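Local coordinates for protein pectinesterase (Sitophilus oryzae, PDB 4PMH) that hydrolyses the methyl esters of pectin to release methanol and probably serves the weevil in digesting plant cell walls, at residues A40-T43 with G47-T50; A54-I59 with S126-Y131. All blocks are in the same frame, centred on the assembly; numbering follows the deposited sequence.

Overall arrangement
From the N terminus the chain reaches strand 42-44, which lies at one border of the ten-stranded parallel sheet, passes through a short loop, and enters helix 51-61. Contact 1 closes the short loop that follows the strand, bringing residues 47-50 back beside residues 40-43. Contact 2 opens only after contact 1 has closed, so the two follow in series and neither encloses the other. It joins helix 51-61 to the loop 126-131, between helices 113-120 and 131-138, and so closes a far longer excursion through the first strands of the beta-helix. Their centres are about 13 Å apart, and they meet through the helix: Tyr42 and Tyr48 of contact 1 pack on Ala54, Ala57 and Ala58.

Contact 1. Residues A40-T43 with G47-T50; sequences ADYT and GYNT
Tyr48 gives up the most surface here, reaching back across the loop so that CD2, CE2 and OH of its ring meet Tyr42 and the backbone of Thr43. Its hydroxyl OH comes to 3.4 Å from CD1 of Tyr42, near the plane of the Tyr42 ring and at its edge. CE2 of Tyr48 meets both CD1 and CB of Tyr42, each at 3.7 Å. The ring planes stand 70° apart with centroids 5.8 Å from each other, an oblique pairing. Tyr48 carries CG beside its backbone N and anti to its carbonyl carbon (chi1 -60°), which turns the ring back toward the strand. This packing lies at one end of the right-handed parallel beta-helix of pectinesterases, where Tyr42 lies on a border strand and helix 51-61 packs against it. Ala54, Ala57 and Ala58, with their small side chains, leave the large rings room to settle on that helix, and tyrosine suits these partly exposed positions because its broad ring can cover the alanines. Thr43, buried and beta-branched as befits a strand, contributes mainly its backbone: its O accepts a weak hydrogen bond from Tyr48 N at 3.1 Å, with an angle of 128° at the hydrogen. The same carbonyl O lies at the edge of the Tyr48 ring, in its plane, 3.6 Å from CD2. Gly47 takes a positive phi, at which a CB would jam against the preceding carbonyl.

Contact 2. Residues A54-I59 with S126-Y131; sequences AVNAAI and SADPAY
Asn56 projects from helix 51-61 toward the loop 126-131, tying the helix at one end of the right-handed parallel beta-helix to a type I turn, Asp128 to Tyr131, that leads into helix 131-138. With CG beside the backbone N (chi1 -73°), its amide reaches both Pro129 and Asp128. The Pro129 ring meets the amide obliquely, CG lying 3.6 Å from Asn56 OD1; proline suits the second position of the turn, since its ring already fixes the phi needed there. Asp128 crosses Asn56 at about a right angle, amide and carboxylate planes 43° apart, and a water spans the gap, accepting from Asn56 ND2 at 2.9 Å and donating to Asp128 OD2 at 2.7 Å. A second water donates to Asn56 OD1 at 2.7 Å and accepts from Ala130 N at 2.9 Å. Asp128 OD2 also accepts from Asn125 N, while Gln52 NE2 donates to Asn56 OD1. A leucine in place of Asn56 would probably leave both bridging waters and Gln52 without their amide partner, weakening the link between helix and turn. Ile59, one helical turn on, adds an apolar touch of CG2 on Pro129 CB at 4.2 Å.

Contact 1. Residues A40-T43 with G47-T50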
loop_
_atom_site.group_PDB
_atom_site.type_symbol
_atom_site.label_atom_id
_atom_site.label_comp_id
_atom_site.label_asym_id
_atom_site.label_seq_id
_atom_site.Cartn_x
_atom_site.Cartn_y
_atom_site.Cartn_z
ATOM N N ALA A 40 -9.457 -14.829 20.739
ATOM C CA ALA A 40 -8.958 -13.523 21.140
ATOM C C ALA A 40 -8.078 -13.701 22.362
ATOM O O ALA A 40 -8.574 -13.988 23.438
ATOM C CB ALA A 40 -10.108 -12.579 21.431
ATOM N N ASP A 41 -6.771 -13.576 22.162
ATOM C CA ASP A 41 -5.789 -13.668 23.235
ATOM C C ASP A 41 -5.704 -12.345 23.997
ATOM O O ASP A 41 -5.547 -12.340 25.205
ATOM C CB ASP A 41 -4.408 -14.026 22.655
ATOM C CG ASP A 41 -4.380 -15.420 22.035
ATOM O OD1 ASP A 41 -4.594 -16.402 22.761
ATOM O OD2 ASP A 41 -4.141 -15.537 20.820
ATOM N N TYR A 42 -5.777 -11.239 23.265
ATOM C CA TYR A 42 -5.799 -9.887 23.822
ATOM C C TYR A 42 -6.918 -9.110 23.169
ATOM O O TYR A 42 -7.035 -9.119 21.940
ATOM C CB TYR A 42 -4.472 -9.210 23.529
ATOM C CG TYR A 42 -3.316 -10.102 23.893
ATOM C CD1 TYR A 42 -2.849 -10.160 25.202
ATOM C CD2 TYR A 42 -2.707 -10.911 22.944
ATOM C CE1 TYR A 42 -1.799 -10.992 25.551
ATOM C CE2 TYR A 42 -1.672 -11.737 23.291
ATOM C CZ TYR A 42 -1.217 -11.774 24.594
ATOM O OH TYR A 42 -0.175 -12.589 24.945
ATOM N N THR A 43 -7.745 -8.438 23.968
ATOM C CA THR A 43 -8.920 -7.725 23.456
ATOM C C THR A 43 -8.898 -6.265 23.886
ATOM O O THR A 43 -8.857 -5.967 25.080
ATOM C CB THR A 43 -10.202 -8.394 23.942
ATOM O OG1 THR A 43 -10.246 -9.740 23.433
ATOM C CG2 THR A 43 -11.426 -7.637 23.422
ATOM N N GLY A 47 -9.693 -5.848 28.267
ATOM C CA GLY A 47 -8.341 -6.148 28.731
ATOM C C GLY A 47 -7.294 -5.097 28.381
ATOM O O GLY A 47 -6.267 -4.993 29.063
ATOM N N TYR A 48 -7.537 -4.336 27.313
ATOM C CA TYR A 48 -6.593 -3.332 26.841
ATOM C C TYR A 48 -7.390 -2.117 26.415
ATOM O O TYR A 48 -8.394 -2.258 25.751
ATOM C CB TYR A 48 -5.705 -3.946 25.707
ATOM C CG TYR A 48 -4.948 -5.127 26.246
ATOM C CD1 TYR A 48 -3.727 -4.947 26.889
ATOM C CD2 TYR A 48 -5.502 -6.409 26.242
ATOM C CE1 TYR A 48 -3.070 -6.010 27.466
ATOM C CE2 TYR A 48 -4.847 -7.476 26.825
ATOM C CZ TYR A 48 -3.619 -7.264 27.427
ATOM O OH TYR A 48 -2.930 -8.247 28.060
ATOM N N ASN A 49 -6.996 -0.922 26.862
ATOM C CA ASN A 49 -7.749 0.301 26.540
ATOM C C ASN A 49 -7.093 1.161 25.457
ATOM O O ASN A 49 -7.678 2.165 25.054
ATOM C CB ASN A 49 -8.010 1.161 27.798
ATOM C CG ASN A 49 -8.902 0.463 28.819
ATOM O OD1 ASN A 49 -9.339 -0.668 28.604
ATOM N ND2 ASN A 49 -9.142 1.121 29.942
ATOM N N THR A 50 -5.870 0.814 25.047
ATOM C CA THR A 50 -5.300 1.280 23.787
ATOM C C THR A 50 -4.932 0.035 22.972
ATOM O O THR A 50 -4.709 -1.039 23.536
ATOM C CB THR A 50 -4.043 2.131 23.997
ATOM O OG1 THR A 50 -3.036 1.344 24.635
ATOM C CG2 THR A 50 -4.339 3.356 24.846
#

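Contact 2. Residues A54-I59 with S126-Y131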
loop_
_atom_site.group_PDB
_atom_site.type_symbol
_atom_site.label_atom_id
_atom_site.label_comp_id
_atom_site.label_asym_id
_atom_site.label_seq_id
_atom_site.Cartn_x
_atom_site.Cartn_y
_atom_site.Cartn_z
ATOM N N ALA A 54 -2.282 -3.700 23.721
ATOM C CA ALA A 54 -2.529 -5.106 23.381
ATOM C C ALA A 54 -1.361 -5.655 22.542
ATOM O O ALA A 54 -0.939 -6.774 22.739
ATOM C CB ALA A 54 -3.829 -5.250 22.628
ATOM N N VAL A 55 -0.864 -4.844 21.598
ATOM C CA VAL A 55 0.259 -5.211 20.730
ATOM C C VAL A 55 1.482 -5.485 21.593
ATOM O O VAL A 55 2.165 -6.512 21.424
ATOM C CB VAL A 55 0.571 -4.108 19.681
ATOM C CG1 VAL A 55 1.940 -4.310 19.031
ATOM C CG2 VAL A 55 -0.533 -4.041 18.641
ATOM N N ASN A 56 1.710 -4.588 22.551
ATOM C CA ASN A 56 2.833 -4.680 23.446
ATOM C C ASN A 56 2.750 -5.963 24.254
ATOM O O ASN A 56 3.745 -6.657 24.419
ATOM C CB ASN A 56 2.851 -3.505 24.422
ATOM C CG ASN A 56 3.264 -2.194 23.776
ATOM O OD1 ASN A 56 3.735 -2.154 22.638
ATOM N ND2 ASN A 56 3.105 -1.104 24.521
ATOM N N ALA A 57 1.573 -6.268 24.775
ATOM C CA ALA A 57 1.406 -7.491 25.576
ATOM C C ALA A 57 1.768 -8.735 24.778
ATOM O O ALA A 57 2.512 -9.592 25.261
ATOM C CB ALA A 57 -0.015 -7.608 26.124
ATOM N N ALA A 58 1.241 -8.814 23.558
ATOM C CA ALA A 58 1.494 -9.951 22.667
ATOM C C ALA A 58 2.981 -10.086 22.289
ATOM O O ALA A 58 3.545 -11.184 22.316
ATOM C CB ALA A 58 0.629 -9.840 21.414
ATOM N N ILE A 59 3.626 -8.965 21.960
ATOM C CA ILE A 59 5.033 -8.995 21.595
ATOM C C ILE A 59 5.912 -9.366 22.797
ATOM O O ILE A 59 6.781 -10.249 22.683
ATOM C CB ILE A 59 5.477 -7.654 20.988
ATOM C CG1 ILE A 59 4.778 -7.463 19.646
ATOM C CG2 ILE A 59 7.009 -7.608 20.848
ATOM C CD1 ILE A 59 5.145 -6.188 18.927
ATOM N N SER A 126 9.130 4.666 27.727
ATOM C CA SER A 126 10.495 4.349 27.268
ATOM C C SER A 126 10.884 2.874 27.403
ATOM O O SER A 126 11.814 2.410 26.743
ATOM C CB SER A 126 11.517 5.235 27.998
ATOM O OG SER A 126 11.468 4.958 29.376
ATOM N N ALA A 127 10.174 2.140 28.252
ATOM C CA ALA A 127 10.365 0.691 28.388
ATOM C C ALA A 127 9.647 -0.162 27.349
ATOM O O ALA A 127 9.940 -1.355 27.250
ATOM C CB ALA A 127 9.934 0.244 29.778
ATOM N N ASP A 128 8.717 0.423 26.590
ATOM C CA ASP A 128 7.856 -0.353 25.665
ATOM C C ASP A 128 8.549 -0.749 24.331
ATOM O O ASP A 128 9.356 0.007 23.780
ATOM C CB ASP A 128 6.556 0.416 25.356
ATOM C CG ASP A 128 5.697 0.682 26.599
ATOM O OD1 ASP A 128 5.799 -0.078 27.585
ATOM O OD2 ASP A 128 4.888 1.649 26.592
ATOM N N PRO A 129 8.204 -1.936 23.786
ATOM C CA PRO A 129 8.885 -2.468 22.604
ATOM C C PRO A 129 8.860 -1.594 21.353
ATOM O O PRO A 129 9.790 -1.677 20.570
ATOM C CB PRO A 129 8.184 -3.814 22.351
ATOM C CG PRO A 129 6.919 -3.757 23.131
ATOM C CD PRO A 129 7.185 -2.867 24.300
ATOM N N ALA A 130 7.848 -0.751 21.165
ATOM C CA ALA A 130 7.828 0.161 19.996
ATOM C C ALA A 130 8.356 1.572 20.286
ATOM O O ALA A 130 8.184 2.490 19.456
ATOM C CB ALA A 130 6.426 0.250 19.409
ATOM N N TYR A 131 9.019 1.751 21.429
ATOM C CA TYR A 131 9.433 3.088 21.849
ATOM C C TYR A 131 10.435 3.706 20.865
ATOM O O TYR A 131 10.359 4.902 20.563
ATOM C CB TYR A 131 10.007 3.070 23.279
ATOM C CG TYR A 131 10.355 4.460 23.775
ATOM C CD1 TYR A 131 9.380 5.296 24.296
ATOM C CD2 TYR A 131 11.645 4.948 23.676
ATOM C CE1 TYR A 131 9.693 6.579 24.727
ATOM C CE2 TYR A 131 11.965 6.228 24.108
ATOM C CZ TYR A 131 10.990 7.029 24.624
ATOM O OH TYR A 131 11.306 8.293 25.063
HETATM O O HOH W 1 3.825 1.721 24.097
HETATM O O HOH W 2 5.329 0.032 22.319
#